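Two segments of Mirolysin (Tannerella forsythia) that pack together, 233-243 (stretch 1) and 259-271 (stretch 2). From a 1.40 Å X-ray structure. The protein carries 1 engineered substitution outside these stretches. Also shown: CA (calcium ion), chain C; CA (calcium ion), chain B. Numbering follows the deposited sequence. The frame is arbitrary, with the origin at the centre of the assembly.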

ATOM      1  N   ALA A 233      14.913 -10.292   3.352  1.00 17.69           N
ATOM      2  CA  ALA A 233      15.892 -11.255   2.873  1.00 19.13           C
ATOM      3  C   ALA A 233      15.370 -12.203   1.774  1.00 23.10           C
ATOM      4  O   ALA A 233      16.162 -12.609   0.908  1.00 24.07           O
ATOM      5  N   ASP A 234      14.045 -12.520   1.763  1.00 18.45           N
ATOM      6  CA  ASP A 234      13.591 -13.498   0.774  1.00 18.93           C
ATOM      7  C   ASP A 234      13.127 -12.845  -0.549  1.00 18.08           C
ATOM      8  O   ASP A 234      12.733 -13.574  -1.473  1.00 20.25           O
ATOM      9  N   THR A 235      13.271 -11.501  -0.698  1.00 16.70           N
ATOM     10  CA  THR A 235      13.076 -10.883  -1.999  1.00 14.85           C
ATOM     11  C   THR A 235      14.495 -10.771  -2.603  1.00 18.64           C
ATOM     12  O   THR A 235      15.376 -10.118  -2.001  1.00 16.83           O
ATOM     13  N   PRO A 236      14.741 -11.427  -3.761  1.00 18.26           N
ATOM     14  CA  PRO A 236      16.089 -11.353  -4.373  1.00 19.01           C
ATOM     15  C   PRO A 236      16.558  -9.921  -4.583  1.00 21.07           C
ATOM     16  O   PRO A 236      15.756  -9.075  -4.979  1.00 19.61           O
ATOM     17  N   ASN A 237      17.855  -9.653  -4.332  1.00 19.70           N
ATOM     18  CA  ASN A 237      18.460  -8.351  -4.597  1.00 20.04           C
ATOM     19  C   ASN A 237      18.213  -8.016  -6.049  1.00 23.67           C
ATOM     20  O   ASN A 237      18.384  -8.858  -6.936  1.00 24.40           O
ATOM     21  N   GLN A 238      17.758  -6.815  -6.306  1.00 19.55           N
ATOM     22  CA  GLN A 238      17.315  -6.462  -7.644  1.00 18.21           C
ATOM     23  C   GLN A 238      17.895  -5.108  -8.032  1.00 20.02           C
ATOM     24  O   GLN A 238      17.992  -4.237  -7.180  1.00 19.97           O
ATOM     25  N   GLY A 239      18.280  -4.941  -9.301  1.00 18.86           N
ATOM     26  CA  GLY A 239      18.862  -3.678  -9.786  1.00 17.90           C
ATOM     27  C   GLY A 239      17.850  -2.546  -9.768  1.00 20.15           C
ATOM     28  O   GLY A 239      17.750  -1.804  -8.789  1.00 19.24           O
ATOM     29  N   GLY A 240      17.112  -2.430 -10.861  1.00 19.11           N
ATOM     30  CA  GLY A 240      16.092  -1.409 -11.017  1.00 18.54           C
ATOM     31  C   GLY A 240      14.699  -1.995 -11.038  1.00 17.34           C
ATOM     32  O   GLY A 240      14.509  -3.211 -10.831  1.00 18.73           O
ATOM     33  N   TYR A 241      13.711  -1.156 -11.214  1.00 17.31           N
ATOM     34  CA  TYR A 241      12.347  -1.625 -11.276  1.00 16.67           C
ATOM     35  C   TYR A 241      12.093  -2.349 -12.574  1.00 20.32           C
ATOM     36  O   TYR A 241      12.808  -2.168 -13.568  1.00 21.43           O
ATOM     37  N   ASN A 242      11.057  -3.175 -12.555  1.00 18.77           N
ATOM     38  CA  ASN A 242      10.572  -3.791 -13.776  1.00 19.08           C
ATOM     39  C   ASN A 242       9.256  -3.144 -14.119  1.00 22.02           C
ATOM     40  O   ASN A 242       8.538  -2.689 -13.235  1.00 22.15           O
ATOM     41  N   GLU A 243       8.925  -3.132 -15.385  1.00 21.13           N
ATOM     42  CA  GLU A 243       7.684  -2.559 -15.861  1.00 21.58           C
ATOM     43  C   GLU A 243       7.042  -3.524 -16.834  1.00 23.66           C
ATOM     44  O   GLU A 243       7.681  -4.486 -17.275  1.00 24.96           O
ATOM     45  N   PRO A 259      16.281 -18.499 -10.258  1.00 25.09           N
ATOM     46  CA  PRO A 259      15.022 -17.913 -10.765  1.00 23.26           C
ATOM     47  C   PRO A 259      15.026 -16.396 -10.999  1.00 23.72           C
ATOM     48  O   PRO A 259      14.005 -15.869 -11.422  1.00 22.48           O
ATOM     49  N   GLY A 260      16.137 -15.709 -10.739  1.00 21.05           N
ATOM     50  CA  GLY A 260      16.237 -14.279 -11.020  1.00 20.75           C
ATOM     51  C   GLY A 260      15.481 -13.380 -10.056  1.00 21.30           C
ATOM     52  O   GLY A 260      15.362 -13.672  -8.864  1.00 19.49           O
ATOM     53  N   VAL A 261      14.975 -12.259 -10.573  1.00 18.73           N
ATOM     54  CA  VAL A 261      14.297 -11.270  -9.743  1.00 18.45           C
ATOM     55  C   VAL A 261      12.792 -11.487  -9.715  1.00 19.61           C
ATOM     56  O   VAL A 261      12.181 -11.985 -10.649  1.00 19.08           O
ATOM     57  N   MET A 262      12.190 -11.132  -8.591  1.00 16.85           N
ATOM     58  CA  MET A 262      10.768 -11.381  -8.354  1.00 16.94           C
ATOM     59  C   MET A 262       9.915 -10.230  -8.902  1.00 18.42           C
ATOM     60  O   MET A 262       9.308  -9.438  -8.155  1.00 17.76           O
ATOM     61  N   PHE A 263       9.869 -10.131 -10.236  1.00 15.96           N
ATOM     62  CA  PHE A 263       9.171  -9.015 -10.888  1.00 15.61           C
ATOM     63  C   PHE A 263       7.663  -9.087 -10.717  1.00 18.63           C
ATOM     64  O   PHE A 263       6.990  -8.093 -10.983  1.00 16.83           O
ATOM     65  N   MET A 264       7.137 -10.237 -10.261  1.00 15.94           N
ATOM     66  CA  MET A 264       5.698 -10.436 -10.026  1.00 15.12           C
ATOM     67  C   MET A 264       5.308 -10.123  -8.556  1.00 16.18           C
ATOM     68  O   MET A 264       4.172 -10.359  -8.146  1.00 16.27           O
ATOM     69  N   ASN A 265       6.258  -9.607  -7.793  1.00 13.56           N
ATOM     70  CA  ASN A 265       5.990  -9.122  -6.432  1.00 13.82           C
ATOM     71  C   ASN A 265       5.161  -7.861  -6.522  1.00 14.10           C
ATOM     72  O   ASN A 265       5.417  -7.013  -7.386  1.00 14.00           O
ATOM     73  N   TYR A 266       4.189  -7.685  -5.603  1.00 13.37           N
ATOM     74  CA  TYR A 266       3.381  -6.461  -5.646  1.00 13.45           C
ATOM     75  C   TYR A 266       4.182  -5.185  -5.450  1.00 13.80           C
ATOM     76  O   TYR A 266       3.691  -4.109  -5.839  1.00 13.77           O
ATOM     77  N   MET A 267       5.382  -5.265  -4.864  1.00 13.37           N
ATOM     78  CA  MET A 267       6.183  -4.081  -4.604  1.00 12.80           C
ATOM     79  C   MET A 267       7.140  -3.742  -5.748  1.00 15.43           C
ATOM     80  O   MET A 267       8.029  -2.914  -5.569  1.00 16.41           O
ATOM     81  N   ASP A 268       6.906  -4.322  -6.934  1.00 15.24           N
ATOM     82  CA  ASP A 268       7.636  -3.908  -8.133  1.00 14.61           C
ATOM     83  C   ASP A 268       6.733  -2.897  -8.882  1.00 18.68           C
ATOM     84  O   ASP A 268       5.735  -2.423  -8.321  1.00 16.78           O
ATOM     85  N   TYR A 269       7.097  -2.532 -10.132  1.00 17.71           N
ATOM     86  CA  TYR A 269       6.357  -1.562 -10.947  1.00 17.36           C
ATOM     87  C   TYR A 269       5.695  -2.209 -12.150  1.00 20.49           C
ATOM     88  O   TYR A 269       5.322  -1.520 -13.102  1.00 21.61           O
ATOM     89  N   THR A 270       5.530  -3.530 -12.114  1.00 16.67           N
ATOM     90  CA  THR A 270       4.941  -4.263 -13.222  1.00 17.07           C
ATOM     91  C   THR A 270       3.413  -4.060 -13.338  1.00 19.26           C
ATOM     92  O   THR A 270       2.772  -3.546 -12.405  1.00 18.97           O
ATOM     93  N   TYR A 271       2.837  -4.471 -14.480  1.00 17.38           N
ATOM     94  CA  TYR A 271       1.395  -4.401 -14.723  1.00 17.54           C
ATOM     95  C   TYR A 271       0.624  -5.194 -13.699  1.00 19.13           C
ATOM     96  O   TYR A 271       1.097  -6.234 -13.259  1.00 18.76           O
TER

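The contact between the two segments is organised around the carboxylate of Asp268, a buried side chain whose CA-to-CB bond points toward stretch 1. With chi1 in the t well (-152°) and chi2 at -28°, the group presents both oxygens to donors of the first stretch. OD1 of Asp268 accepts a nearly linear hydrogen bond from the backbone N of Asn242 (2.8 Å), and it also takes the backbone N of its neighbour Tyr269 (2.8 Å from Asp268 OD1). OD2 of Asp268 receives two amides, Asn242 ND2 at 2.9 Å and Gln238 NE2 at 2.9 Å. Their convergence on one acceptor brings Gln238 NE2 and Asn242 ND2 within 3.1 Å; both are donors, so no hydrogen bond joins them.

Gln238 points toward stretch 2 in an extended conformation, chi1 and chi2 both t and chi3 -37°. Gln238 NE2 additionally donates to the carbonyl O of Gly240 (3.0 Å), so the amide nitrogen ties its own loop to Asp268. The other end of the amide faces a bridging water: water 1 donates to Gln238 OE1 (2.8 Å) and to Pro236 O (2.9 Å), and accepts from Met262 N (2.9 Å). This single water thus links the backbones of both stretches, and OE1 of Gln238 also packs 3.7 Å from CB of Val261.

Asn242 (m) has its CA-to-CB bond directed sideways to stretch 2, yet is heavily covered by it. Beyond the bond to Asp268, Asn242 ND2 lies 3.6 Å from Phe263 CB and 3.8 Å from Val261 CG2, while Asn242 CB rests 3.7 Å from Thr270 CG2. Thr270 (p rotamer) is held within its own stretch by a hydrogen bond from OG1 to Phe263 O (2.9 Å). Asn242 O also accepts a weak hydrogen bond from Tyr269 N, 3.4 Å away with a bent angle.

Farther out, Tyr241 (p) points toward stretch 2 and meets Tyr269 (m). CD2 of Tyr269 sits over one face of the Tyr241 ring, 3.6 Å from Tyr241 CG; the planes are inclined at 44° and the centroids are 5.3 Å apart, an oblique arrangement.

At the other end, Pro236 points toward stretch 2 with a C-gamma exo pucker. Pro236 CG approaches Gly260 O at 3.5 Å, and Pro236 CD lies 4.0 Å from CE of Met262, whose chi1 and chi2 are both t. Val261 (m) adds CG1, 3.9 Å from Asn237 O. Thr235 (p) contributes its methyl, CG2 being 4.1 Å from Asn265 ND2, whereas Thr235 OG1 and Thr235 O each lie 2.5 Å from the calcium ion of chain C, which they bind. Gln238 O and Gly239 O each lie 2.4 Å from the calcium ion of chain B and bind it, so stretch 1 is anchored to metal at two places as it runs along its partner.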

ATOM      1  CB  ALA A 233      16.412 -12.077   4.052  1.00 20.99           C
ATOM      2  CB  ASP A 234      12.542 -14.446   1.340  1.00 20.87           C
ATOM      3  CG  ASP A 234      11.250 -13.801   1.740  1.00 21.05           C
ATOM      4  OD1 ASP A 234      11.088 -12.586   1.491  1.00 20.51           O
ATOM      5  OD2 ASP A 234      10.364 -14.523   2.260  1.00 22.14           O
ATOM      6  CB  THR A 235      12.342  -9.539  -1.927  1.00 16.48           C
ATOM      7  OG1 THR A 235      13.025  -8.733  -0.963  1.00 16.80           O
ATOM      8  CG2 THR A 235      10.885  -9.703  -1.573  1.00 15.31           C
ATOM      9  CB  PRO A 236      15.898 -12.035  -5.725  1.00 20.96           C
ATOM     10  CG  PRO A 236      14.719 -12.968  -5.528  1.00 23.39           C
ATOM     11  CD  PRO A 236      13.805 -12.230  -4.581  1.00 18.88           C
ATOM     12  CB  ASN A 237      19.949  -8.370  -4.290  1.00 22.52           C
ATOM     13  CG  ASN A 237      20.608  -7.020  -4.233  1.00 44.65           C
ATOM     14  OD1 ASN A 237      20.014  -5.986  -4.523  1.00 35.03           O
ATOM     15  ND2 ASN A 237      21.872  -7.003  -3.857  1.00 45.34           N
ATOM     16  CB  GLN A 238      15.761  -6.444  -7.619  1.00 18.64           C
ATOM     17  CG  GLN A 238      15.070  -6.051  -8.927  1.00 19.33           C
ATOM     18  CD  GLN A 238      13.569  -6.219  -8.872  1.00 20.12           C
ATOM     19  OE1 GLN A 238      13.034  -7.152  -8.278  1.00 18.90           O
ATOM     20  NE2 GLN A 238      12.854  -5.311  -9.481  1.00 18.77           N
ATOM     21  CB  TYR A 241      11.338  -0.460 -11.124  1.00 18.00           C
ATOM     22  CG  TYR A 241      11.460   0.641 -12.170  1.00 19.77           C
ATOM     23  CD1 TYR A 241      12.064   1.863 -11.864  1.00 21.51           C
ATOM     24  CD2 TYR A 241      10.956   0.470 -13.459  1.00 21.41           C
ATOM     25  CE1 TYR A 241      12.193   2.867 -12.825  1.00 22.76           C
ATOM     26  CE2 TYR A 241      11.096   1.461 -14.429  1.00 23.82           C
ATOM     27  CZ  TYR A 241      11.735   2.651 -14.112  1.00 30.56           C
ATOM     28  OH  TYR A 241      11.854   3.656 -15.053  1.00 33.92           O
ATOM     29  CB  ASN A 242      10.405  -5.290 -13.611  1.00 18.93           C
ATOM     30  CG  ASN A 242      11.719  -5.966 -13.445  1.00 23.46           C
ATOM     31  OD1 ASN A 242      12.503  -6.072 -14.392  1.00 25.73           O
ATOM     32  ND2 ASN A 242      12.018  -6.376 -12.235  1.00 22.77           N
ATOM     33  CB  GLU A 243       7.921  -1.181 -16.509  1.00 23.68           C
ATOM     34  CG  GLU A 243       8.826  -1.239 -17.729  1.00 37.47           C
ATOM     35  CD  GLU A 243       9.157   0.076 -18.408  1.00 69.28           C
ATOM     36  OE1 GLU A 243       8.625   1.132 -17.992  1.00 72.80           O
ATOM     37  OE2 GLU A 243       9.969   0.046 -19.361  1.00 68.97           O
ATOM     38  CB  PRO A 259      14.004 -18.297  -9.683  1.00 24.86           C
ATOM     39  CG  PRO A 259      14.816 -18.375  -8.420  1.00 27.91           C
ATOM     40  CD  PRO A 259      16.135 -18.963  -8.866  1.00 24.83           C
ATOM     41  CB  VAL A 261      14.690  -9.833 -10.145  1.00 21.54           C
ATOM     42  CG1 VAL A 261      16.214  -9.627 -10.054  1.00 21.38           C
ATOM     43  CG2 VAL A 261      14.163  -9.453 -11.533  1.00 22.02           C
ATOM     44  CB  MET A 262      10.562 -11.564  -6.848  1.00 19.61           C
ATOM     45  CG  MET A 262       9.397 -12.379  -6.518  1.00 21.55           C
ATOM     46  SD  MET A 262       9.303 -12.481  -4.716  1.00 23.13           S
ATOM     47  CE  MET A 262      10.207 -13.966  -4.369  1.00 22.09           C
ATOM     48  CB  PHE A 263       9.529  -8.946 -12.374  1.00 17.19           C
ATOM     49  CG  PHE A 263       9.163 -10.174 -13.165  1.00 17.84           C
ATOM     50  CD1 PHE A 263       7.857 -10.373 -13.610  1.00 18.37           C
ATOM     51  CD2 PHE A 263      10.116 -11.145 -13.447  1.00 18.57           C
ATOM     52  CE1 PHE A 263       7.519 -11.510 -14.339  1.00 20.16           C
ATOM     53  CE2 PHE A 263       9.779 -12.274 -14.182  1.00 21.61           C
ATOM     54  CZ  PHE A 263       8.484 -12.459 -14.611  1.00 19.34           C
ATOM     55  CB  MET A 264       5.230 -11.835 -10.472  1.00 16.10           C
ATOM     56  CG  MET A 264       5.722 -13.037  -9.664  1.00 16.64           C
ATOM     57  SD  MET A 264       7.510 -13.304  -9.541  1.00 17.91           S
ATOM     58  CE  MET A 264       7.934 -13.532 -11.265  1.00 17.51           C
ATOM     59  CB  ASN A 265       7.304  -8.840  -5.725  1.00 14.54           C
ATOM     60  CG  ASN A 265       7.109  -8.647  -4.235  1.00 14.61           C
ATOM     61  OD1 ASN A 265       6.817  -7.547  -3.776  1.00 15.45           O
ATOM     62  ND2 ASN A 265       7.210  -9.733  -3.468  1.00 15.07           N
ATOM     63  CB  TYR A 266       2.297  -6.503  -4.557  1.00 14.41           C
ATOM     64  CG  TYR A 266       1.338  -7.678  -4.692  1.00 12.79           C
ATOM     65  CD1 TYR A 266       0.613  -7.881  -5.855  1.00 14.93           C
ATOM     66  CD2 TYR A 266       1.187  -8.602  -3.665  1.00 11.85           C
ATOM     67  CE1 TYR A 266      -0.215  -8.991  -6.012  1.00 13.08           C
ATOM     68  CE2 TYR A 266       0.325  -9.694  -3.795  1.00 11.83           C
ATOM     69  CZ  TYR A 266      -0.356  -9.888  -4.973  1.00 13.30           C
ATOM     70  OH  TYR A 266      -1.185 -10.969  -5.111  1.00 16.30           O
ATOM     71  CB  MET A 267       6.948  -4.236  -3.283  1.00 13.87           C
ATOM     72  CG  MET A 267       6.001  -4.443  -2.074  1.00 13.53           C
ATOM     73  SD  MET A 267       4.531  -3.349  -1.993  1.00 13.90           S
ATOM     74  CE  MET A 267       5.335  -1.725  -1.833  1.00 13.60           C
ATOM     75  CB  ASP A 268       8.051  -5.130  -9.008  1.00 17.00           C
ATOM     76  CG  ASP A 268       9.318  -4.886  -9.838  1.00 17.01           C
ATOM     77  OD1 ASP A 268       9.589  -3.719 -10.186  1.00 18.73           O
ATOM     78  OD2 ASP A 268      10.036  -5.849 -10.116  1.00 18.82           O
ATOM     79  CB  TYR A 269       7.270  -0.418 -11.428  1.00 19.08           C
ATOM     80  CG  TYR A 269       7.489   0.739 -10.478  1.00 18.22           C
ATOM     81  CD1 TYR A 269       6.808   0.813  -9.260  1.00 19.48           C
ATOM     82  CD2 TYR A 269       8.331   1.791 -10.822  1.00 19.39           C
ATOM     83  CE1 TYR A 269       6.951   1.919  -8.423  1.00 19.80           C
ATOM     84  CE2 TYR A 269       8.497   2.890  -9.986  1.00 19.93           C
ATOM     85  CZ  TYR A 269       7.794   2.956  -8.794  1.00 22.58           C
ATOM     86  OH  TYR A 269       7.993   4.024  -7.953  1.00 22.70           O
ATOM     87  CB  THR A 270       5.286  -5.739 -13.078  1.00 21.59           C
ATOM     88  OG1 THR A 270       5.061  -6.127 -11.738  1.00 20.91           O
ATOM     89  CG2 THR A 270       6.741  -6.017 -13.449  1.00 23.61           C
ATOM     90  CB  TYR A 271       1.043  -4.974 -16.090  1.00 19.89           C
ATOM     91  CG  TYR A 271       1.440  -4.179 -17.304  1.00 20.68           C
ATOM     92  CD1 TYR A 271       1.807  -2.834 -17.201  1.00 19.89           C
ATOM     93  CD2 TYR A 271       1.379  -4.743 -18.566  1.00 21.78           C
ATOM     94  CE1 TYR A 271       2.128  -2.084 -18.339  1.00 20.89           C
ATOM     95  CE2 TYR A 271       1.674  -4.003 -19.704  1.00 22.28           C
ATOM     96  CZ  TYR A 271       2.060  -2.679 -19.586  1.00 24.63           C
ATOM     97  OH  TYR A 271       2.376  -1.988 -20.741  1.00 30.56           O
TER
HETATM   98 CA    CA C 402      15.427  -8.045  -0.675  0.97 17.80          CA
HETATM   99 CA    CA B 401      18.641  -2.014  -6.594  1.00 18.21          CA
HETATM  100  O   HOH W   1      13.547  -9.394  -6.769  1.00 18.18           O
HETATM  101  O   HOH W   2      14.869  -7.357  -2.988  1.00 17.69           O
HETATM  102  O   HOH W   3      19.290  -3.371  -4.750  1.00 19.29           O
HETATM  103  O   HOH W   4      16.872  -6.044  -1.353  1.00 22.19           O
HETATM  104  O   HOH W   5      17.616  -8.939  -0.735  1.00 28.73           O
HETATM  105  O   HOH W   6      16.745  -7.076   1.283  1.00 21.26           O